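Local structure of glycosyl hydrolase BlGH5_18 (Bifidobacterium longum subsp. infantis, 7LQX) at residues 60-70 against 99-110. The protein is a family 5 glycoside hydrolase, subfamily 18, that probably takes part in the breakdown of N-glycans by a gut bacterium. Residues are numbered along the deposited sequence; the frame is centred on the assembly and turned at random.
Sequences MDHVRVFPVWP and MDAYVDVFQGHL
Arg64 and Asp104 form a bidentate salt bridge, NE bonding OD1 at 2.8 Å and NH2 bonding OD2 at 2.7 Å. With CG anti to the backbone N (chi1 -179°) the arginine chain runs extended to its partner; the guanidinium and carboxylate planes stay 53° apart, both nitrogens lying out of the carboxylate plane. Phe66 CE1 lies over one guanidinium face, and NH1 forms a salt bridge with Glu276 and a hydrogen bond with Asn29.

Five backbone hydrogen bonds, from Asp100 N to Asp61 O through Asp104 N to Val65 O, join strands 62-65 and 100-104 as parallel neighbours. Past the strands, Gln107 NE2 bonds Pro67 O (2.9 Å) and its own segment's Asp104 O, while Gln107 O receives Trp69 N (2.8 Å). A water donates to Val105 O, accepts from Gln107 N and reaches across by a weak bond to Pro67 O.

Among the rings, Tyr102 turns its edge to the face of His62 in an offset stack, and Phe106 CD1 sits 3.4 Å from Trp69 CE2, edge to face. On the other side of the sheet, Val63 CG2 meets Ala101 CB at 4.1 Å.

In this (beta/alpha)8 barrel, characteristic of family 5, Arg64 is shared between Asp104 and Glu276, and its two-pronged bond probably fixes the guanidinium's rotation in the barrel interior.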
HETATM    1  N   MSE A  60     -18.104 -17.282  23.299  1.00 11.93           N
HETATM    2  CA  MSE A  60     -18.354 -16.792  21.953  1.00 11.18           C
HETATM    3  C   MSE A  60     -18.632 -17.952  21.012  1.00 11.25           C
HETATM    4  O   MSE A  60     -18.074 -19.040  21.169  1.00 13.24           O
HETATM    5  CB  MSE A  60     -17.141 -16.022  21.443  1.00 10.73           C
HETATM    6  CG  MSE A  60     -16.746 -14.853  22.309  1.00 11.64           C
HETATM    7 SE   MSE A  60     -18.081 -13.453  22.392  1.00 19.03          SE
HETATM    8  CE  MSE A  60     -18.950 -13.910  24.036  1.00 11.52           C
ATOM      9  N   ASP A  61     -19.494 -17.718  20.024  1.00 10.81           N
ATOM     10  CA  ASP A  61     -19.801 -18.726  19.023  1.00 11.02           C
ATOM     11  C   ASP A  61     -19.259 -18.392  17.640  1.00 10.33           C
ATOM     12  O   ASP A  61     -19.370 -19.227  16.738  1.00 10.77           O
ATOM     13  CB  ASP A  61     -21.314 -18.987  18.972  1.00 11.05           C
ATOM     14  CG  ASP A  61     -22.111 -17.748  18.632  1.00 10.51           C
ATOM     15  OD1 ASP A  61     -21.972 -17.251  17.499  1.00 10.14           O
ATOM     16  OD2 ASP A  61     -22.862 -17.269  19.500  1.00 11.24           O
ATOM     17  N   HIS A  62     -18.666 -17.215  17.442  1.00  9.79           N
ATOM     18  CA  HIS A  62     -18.108 -16.898  16.136  1.00  9.31           C
ATOM     19  C   HIS A  62     -17.071 -15.796  16.245  1.00  8.93           C
ATOM     20  O   HIS A  62     -17.010 -15.054  17.230  1.00  8.96           O
ATOM     21  CB  HIS A  62     -19.193 -16.465  15.132  1.00  8.95           C
ATOM     22  CG  HIS A  62     -19.781 -15.114  15.420  1.00  8.59           C
ATOM     23  ND1 HIS A  62     -20.854 -14.942  16.262  1.00  8.81           N
ATOM     24  CD2 HIS A  62     -19.444 -13.875  14.984  1.00  8.80           C
ATOM     25  CE1 HIS A  62     -21.155 -13.656  16.334  1.00  9.61           C
ATOM     26  NE2 HIS A  62     -20.316 -12.986  15.567  1.00  8.85           N
ATOM     27  N   VAL A  63     -16.276 -15.693  15.182  1.00  8.63           N
ATOM     28  CA  VAL A  63     -15.351 -14.599  14.958  1.00  8.22           C
ATOM     29  C   VAL A  63     -15.572 -14.034  13.561  1.00  7.83           C
ATOM     30  O   VAL A  63     -16.003 -14.734  12.639  1.00  9.26           O
ATOM     31  CB  VAL A  63     -13.879 -15.045  15.116  1.00  8.46           C
ATOM     32  CG1 VAL A  63     -13.576 -15.436  16.554  1.00 11.23           C
ATOM     33  CG2 VAL A  63     -13.545 -16.191  14.166  1.00  9.20           C
ATOM     34  N   ARG A  64     -15.269 -12.746  13.413  1.00  7.63           N
ATOM     35  CA  ARG A  64     -15.153 -12.069  12.125  1.00  6.91           C
ATOM     36  C   ARG A  64     -13.675 -11.789  11.894  1.00  6.81           C
ATOM     37  O   ARG A  64     -12.996 -11.274  12.786  1.00  7.78           O
ATOM     38  CB  ARG A  64     -15.977 -10.778  12.136  1.00  7.62           C
ATOM     39  CG  ARG A  64     -15.964  -9.974  10.850  1.00  7.35           C
ATOM     40  CD  ARG A  64     -17.047  -8.900  10.880  1.00  7.29           C
ATOM     41  NE  ARG A  64     -16.873  -7.947   9.787  1.00  6.97           N
ATOM     42  CZ  ARG A  64     -16.739  -6.630   9.933  1.00  6.74           C
ATOM     43  NH1 ARG A  64     -16.779  -6.061  11.131  1.00  7.10           N
ATOM     44  NH2 ARG A  64     -16.574  -5.876   8.860  1.00  8.15           N
ATOM     45  N   VAL A  65     -13.165 -12.171  10.728  0.58  6.74           N
ATOM     46  CA  VAL A  65     -11.735 -12.074  10.477  0.58  8.28           C
ATOM     47  C   VAL A  65     -11.452 -11.300   9.202  0.58  6.38           C
ATOM     48  O   VAL A  65     -12.259 -11.267   8.267  0.58  7.04           O
ATOM     49  CB  VAL A  65     -11.050 -13.457  10.459  0.58  8.86           C
ATOM     50  CG1 VAL A  65     -11.358 -14.204  11.748  0.58 10.42           C
ATOM     51  CG2 VAL A  65     -11.501 -14.254   9.253  0.58 10.40           C
ATOM     52  N   PHE A  66     -10.266 -10.700   9.175  1.00  6.77           N
ATOM     53  CA  PHE A  66      -9.897  -9.665   8.220  1.00  7.29           C
ATOM     54  C   PHE A  66      -8.544  -9.897   7.564  1.00  6.82           C
ATOM     55  O   PHE A  66      -7.519  -9.421   8.065  1.00  7.94           O
ATOM     56  CB  PHE A  66      -9.853  -8.304   8.927  1.00  8.64           C
ATOM     57  CG  PHE A  66     -11.116  -7.948   9.650  1.00  6.92           C
ATOM     58  CD1 PHE A  66     -12.101  -7.236   9.002  1.00  7.28           C
ATOM     59  CD2 PHE A  66     -11.321  -8.325  10.962  1.00  7.17           C
ATOM     60  CE1 PHE A  66     -13.270  -6.899   9.648  1.00  7.92           C
ATOM     61  CE2 PHE A  66     -12.495  -7.987  11.624  1.00  7.89           C
ATOM     62  CZ  PHE A  66     -13.466  -7.271  10.964  1.00  7.77           C
ATOM     63  N   PRO A  67      -8.507 -10.567   6.412  1.00  7.12           N
ATOM     64  CA  PRO A  67      -7.294 -10.537   5.582  1.00  7.96           C
ATOM     65  C   PRO A  67      -7.071  -9.140   5.017  1.00  7.89           C
ATOM     66  O   PRO A  67      -7.956  -8.281   5.030  1.00  7.79           O
ATOM     67  CB  PRO A  67      -7.593 -11.551   4.474  1.00  9.65           C
ATOM     68  CG  PRO A  67      -9.083 -11.562   4.377  1.00  9.29           C
ATOM     69  CD  PRO A  67      -9.588 -11.345   5.774  1.00  6.71           C
ATOM     70  N   VAL A  68      -5.857  -8.912   4.517  1.00  8.08           N
ATOM     71  CA  VAL A  68      -5.433  -7.600   4.025  1.00  7.09           C
ATOM     72  C   VAL A  68      -5.180  -7.673   2.521  1.00  7.40           C
ATOM     73  O   VAL A  68      -4.439  -8.539   2.042  1.00  7.92           O
ATOM     74  CB  VAL A  68      -4.214  -7.091   4.811  1.00  8.23           C
ATOM     75  CG1 VAL A  68      -3.609  -5.849   4.176  1.00  8.44           C
ATOM     76  CG2 VAL A  68      -4.628  -6.813   6.240  1.00  9.00           C
ATOM     77  N   TRP A  69      -5.800  -6.753   1.781  1.00  7.21           N
ATOM     78  CA  TRP A  69      -5.919  -6.886   0.329  1.00  8.16           C
ATOM     79  C   TRP A  69      -4.587  -6.843  -0.397  1.00  7.99           C
ATOM     80  O   TRP A  69      -4.369  -7.684  -1.287  1.00  8.01           O
ATOM     81  CB  TRP A  69      -6.877  -5.801  -0.174  1.00  8.73           C
ATOM     82  CG  TRP A  69      -7.342  -5.918  -1.584  1.00  7.73           C
ATOM     83  CD1 TRP A  69      -7.104  -6.935  -2.464  1.00  6.63           C
ATOM     84  CD2 TRP A  69      -8.120  -4.950  -2.282  1.00  6.36           C
ATOM     85  NE1 TRP A  69      -7.715  -6.664  -3.672  1.00  8.21           N
ATOM     86  CE2 TRP A  69      -8.342  -5.446  -3.581  1.00  8.07           C
ATOM     87  CE3 TRP A  69      -8.683  -3.719  -1.923  1.00  8.38           C
ATOM     88  CZ2 TRP A  69      -9.093  -4.747  -4.524  1.00 10.44           C
ATOM     89  CZ3 TRP A  69      -9.426  -3.032  -2.861  1.00  9.87           C
ATOM     90  CH2 TRP A  69      -9.624  -3.548  -4.146  1.00  9.27           C
ATOM     91  N   PRO A  70      -3.669  -5.916  -0.098  1.00  6.99           N
ATOM     92  CA  PRO A  70      -2.376  -5.919  -0.805  1.00  7.80           C
ATOM     93  C   PRO A  70      -1.569  -7.184  -0.609  1.00  9.30           C
ATOM     94  O   PRO A  70      -0.632  -7.412  -1.380  1.00  9.54           O
ATOM     95  CB  PRO A  70      -1.644  -4.682  -0.257  1.00  8.66           C
ATOM     96  CG  PRO A  70      -2.473  -4.187   0.900  1.00 10.69           C
ATOM     97  CD  PRO A  70      -3.870  -4.699   0.708  1.00  7.88           C
HETATM   98  N   MSE A  99     -15.815 -22.556  17.135  1.00 14.19           N
HETATM   99  CA  MSE A  99     -16.521 -21.374  16.662  1.00 13.66           C
HETATM  100  C   MSE A  99     -16.672 -21.307  15.153  1.00 12.97           C
HETATM  101  O   MSE A  99     -15.872 -21.869  14.403  1.00 15.15           O
HETATM  102  CB  MSE A  99     -15.783 -20.120  17.144  1.00 12.59           C
HETATM  103  CG  MSE A  99     -15.707 -20.027  18.650  1.00 11.40           C
HETATM  104 SE   MSE A  99     -14.913 -18.398  19.259  1.00 19.66          SE
HETATM  105  CE  MSE A  99     -13.113 -18.746  18.702  1.00 12.80           C
ATOM    106  N   ASP A 100     -17.712 -20.600  14.717  1.00 10.58           N
ATOM    107  CA  ASP A 100     -17.893 -20.265  13.315  1.00 10.83           C
ATOM    108  C   ASP A 100     -17.021 -19.070  12.949  1.00  9.67           C
ATOM    109  O   ASP A 100     -16.568 -18.313  13.811  1.00 10.00           O
ATOM    110  CB  ASP A 100     -19.355 -19.931  13.037  1.00 11.53           C
ATOM    111  CG  ASP A 100     -20.254 -21.123  13.232  1.00 14.59           C
ATOM    112  OD1 ASP A 100     -19.929 -22.194  12.688  1.00 14.47           O
ATOM    113  OD2 ASP A 100     -21.257 -20.998  13.956  1.00 20.26           O
ATOM    114  N   ALA A 101     -16.760 -18.920  11.656  1.00  9.65           N
ATOM    115  CA  ALA A 101     -15.980 -17.795  11.166  1.00 10.32           C
ATOM    116  C   ALA A 101     -16.689 -17.134   9.996  1.00  8.31           C
ATOM    117  O   ALA A 101     -17.208 -17.816   9.108  1.00  9.53           O
ATOM    118  CB  ALA A 101     -14.575 -18.245  10.750  1.00 11.52           C
ATOM    119  N   TYR A 102     -16.732 -15.808  10.029  1.00  7.96           N
ATOM    120  CA  TYR A 102     -17.180 -14.949   8.939  1.00  8.22           C
ATOM    121  C   TYR A 102     -15.971 -14.150   8.470  1.00  7.90           C
ATOM    122  O   TYR A 102     -15.183 -13.676   9.290  1.00  9.24           O
ATOM    123  CB  TYR A 102     -18.286 -14.013   9.449  1.00  7.29           C
ATOM    124  CG  TYR A 102     -19.531 -14.761   9.863  1.00  7.85           C
ATOM    125  CD1 TYR A 102     -19.612 -15.365  11.102  1.00  9.29           C
ATOM    126  CD2 TYR A 102     -20.602 -14.905   8.992  1.00  8.94           C
ATOM    127  CE1 TYR A 102     -20.730 -16.086  11.474  1.00  9.47           C
ATOM    128  CE2 TYR A 102     -21.732 -15.620   9.358  1.00  9.07           C
ATOM    129  CZ  TYR A 102     -21.789 -16.209  10.603  1.00  8.94           C
ATOM    130  OH  TYR A 102     -22.902 -16.934  10.979  1.00 11.33           O
ATOM    131  N   VAL A 103     -15.780 -14.036   7.156  1.00  7.28           N
ATOM    132  CA  VAL A 103     -14.573 -13.424   6.599  1.00  6.84           C
ATOM    133  C   VAL A 103     -14.963 -12.204   5.776  1.00  7.24           C
ATOM    134  O   VAL A 103     -15.891 -12.272   4.965  1.00  7.93           O
ATOM    135  CB  VAL A 103     -13.809 -14.434   5.721  1.00  7.05           C
ATOM    136  CG1 VAL A 103     -12.588 -13.787   5.084  1.00  9.17           C
ATOM    137  CG2 VAL A 103     -13.403 -15.645   6.525  1.00 10.48           C
ATOM    138  N   ASP A 104     -14.253 -11.091   5.969  1.00  6.94           N
ATOM    139  CA  ASP A 104     -14.403  -9.913   5.122  1.00  7.36           C
ATOM    140  C   ASP A 104     -13.319  -9.963   4.047  1.00  8.06           C
ATOM    141  O   ASP A 104     -12.137 -10.126   4.376  1.00  7.59           O
ATOM    142  CB  ASP A 104     -14.214  -8.621   5.917  1.00  8.26           C
ATOM    143  CG  ASP A 104     -15.454  -8.185   6.665  1.00  9.70           C
ATOM    144  OD1 ASP A 104     -16.064  -9.008   7.375  1.00  9.39           O
ATOM    145  OD2 ASP A 104     -15.802  -6.988   6.563  1.00 10.74           O
ATOM    146  N   VAL A 105     -13.697  -9.778   2.775  1.00  8.26           N
ATOM    147  CA  VAL A 105     -12.747 -10.062   1.698  1.00  7.74           C
ATOM    148  C   VAL A 105     -11.748  -8.924   1.492  1.00  8.57           C
ATOM    149  O   VAL A 105     -10.542  -9.178   1.413  1.00  9.17           O
ATOM    150  CB  VAL A 105     -13.438 -10.440   0.377  1.00  8.25           C
ATOM    151  CG1 VAL A 105     -12.382 -10.693  -0.710  1.00 10.19           C
ATOM    152  CG2 VAL A 105     -14.319 -11.656   0.566  1.00  8.95           C
ATOM    153  N   PHE A 106     -12.224  -7.673   1.350  1.00  6.35           N
ATOM    154  CA  PHE A 106     -11.388  -6.553   0.897  1.00  8.04           C
ATOM    155  C   PHE A 106     -11.161  -5.526   2.002  1.00  6.87           C
ATOM    156  O   PHE A 106     -12.005  -4.656   2.232  1.00  7.12           O
ATOM    157  CB  PHE A 106     -12.010  -5.837  -0.310  1.00  7.17           C
ATOM    158  CG  PHE A 106     -12.166  -6.702  -1.525  1.00  8.24           C
ATOM    159  CD1 PHE A 106     -11.074  -7.033  -2.305  1.00  8.16           C
ATOM    160  CD2 PHE A 106     -13.418  -7.179  -1.899  1.00  8.23           C
ATOM    161  CE1 PHE A 106     -11.228  -7.833  -3.429  1.00 10.34           C
ATOM    162  CE2 PHE A 106     -13.569  -7.978  -3.020  1.00  9.08           C
ATOM    163  CZ  PHE A 106     -12.480  -8.311  -3.776  1.00 10.23           C
ATOM    164  N   GLN A 107      -9.994  -5.596   2.640  1.00  6.65           N
ATOM    165  CA  GLN A 107      -9.509  -4.548   3.542  1.00  6.02           C
ATOM    166  C   GLN A 107      -8.237  -4.007   2.902  1.00  6.52           C
ATOM    167  O   GLN A 107      -7.191  -4.649   3.004  1.00  7.29           O
ATOM    168  CB  GLN A 107      -9.225  -5.083   4.945  1.00  6.00           C
ATOM    169  CG  GLN A 107     -10.475  -5.317   5.778  1.00  7.59           C
ATOM    170  CD  GLN A 107     -11.340  -6.426   5.227  1.00  6.63           C
ATOM    171  OE1 GLN A 107     -12.491  -6.201   4.854  1.00  6.72           O
ATOM    172  NE2 GLN A 107     -10.797  -7.630   5.180  1.00  7.22           N
ATOM    173  N   GLY A 108      -8.293  -2.844   2.243  1.00  7.04           N
ATOM    174  CA  GLY A 108      -9.413  -1.928   2.270  1.00  7.27           C
ATOM    175  C   GLY A 108      -9.182  -0.879   3.329  1.00  6.91           C
ATOM    176  O   GLY A 108      -8.255  -0.075   3.229  1.00  7.46           O
ATOM    177  N   HIS A 109      -9.979  -0.913   4.391  1.00  6.56           N
ATOM    178  CA  HIS A 109      -9.877   0.084   5.445  1.00  7.18           C
ATOM    179  C   HIS A 109     -10.015  -0.578   6.808  1.00  7.58           C
ATOM    180  O   HIS A 109     -10.989  -1.296   7.053  1.00  7.85           O
ATOM    181  CB  HIS A 109     -10.965   1.155   5.322  1.00  8.34           C
ATOM    182  CG  HIS A 109     -10.797   2.263   6.303  1.00  8.15           C
ATOM    183  ND1 HIS A 109      -9.862   3.258   6.128  1.00  7.37           N
ATOM    184  CD2 HIS A 109     -11.383   2.500   7.501  1.00  9.93           C
ATOM    185  CE1 HIS A 109      -9.907   4.083   7.157  1.00  9.00           C
ATOM    186  NE2 HIS A 109     -10.817   3.644   8.008  1.00 10.63           N
ATOM    187  N   LEU A 110      -9.047  -0.324   7.685  1.00  6.98           N
ATOM    188  CA  LEU A 110      -9.090  -0.784   9.069  1.00  7.14           C
ATOM    189  C   LEU A 110      -8.540   0.276  10.010  1.00  7.23           C
ATOM    190  O   LEU A 110      -7.368   0.650   9.921  1.00  7.14           O
ATOM    191  CB  LEU A 110      -8.271  -2.068   9.229  1.00  7.47           C
ATOM    192  CG  LEU A 110      -8.825  -3.309   8.542  1.00  7.61           C
ATOM    193  CD1 LEU A 110      -7.736  -4.346   8.334  1.00 10.23           C
ATOM    194  CD2 LEU A 110      -9.961  -3.901   9.353  1.00  9.18           C
TER
HETATM  195  O   HOH W   1      -8.396  -7.895   2.242  1.00  7.73           O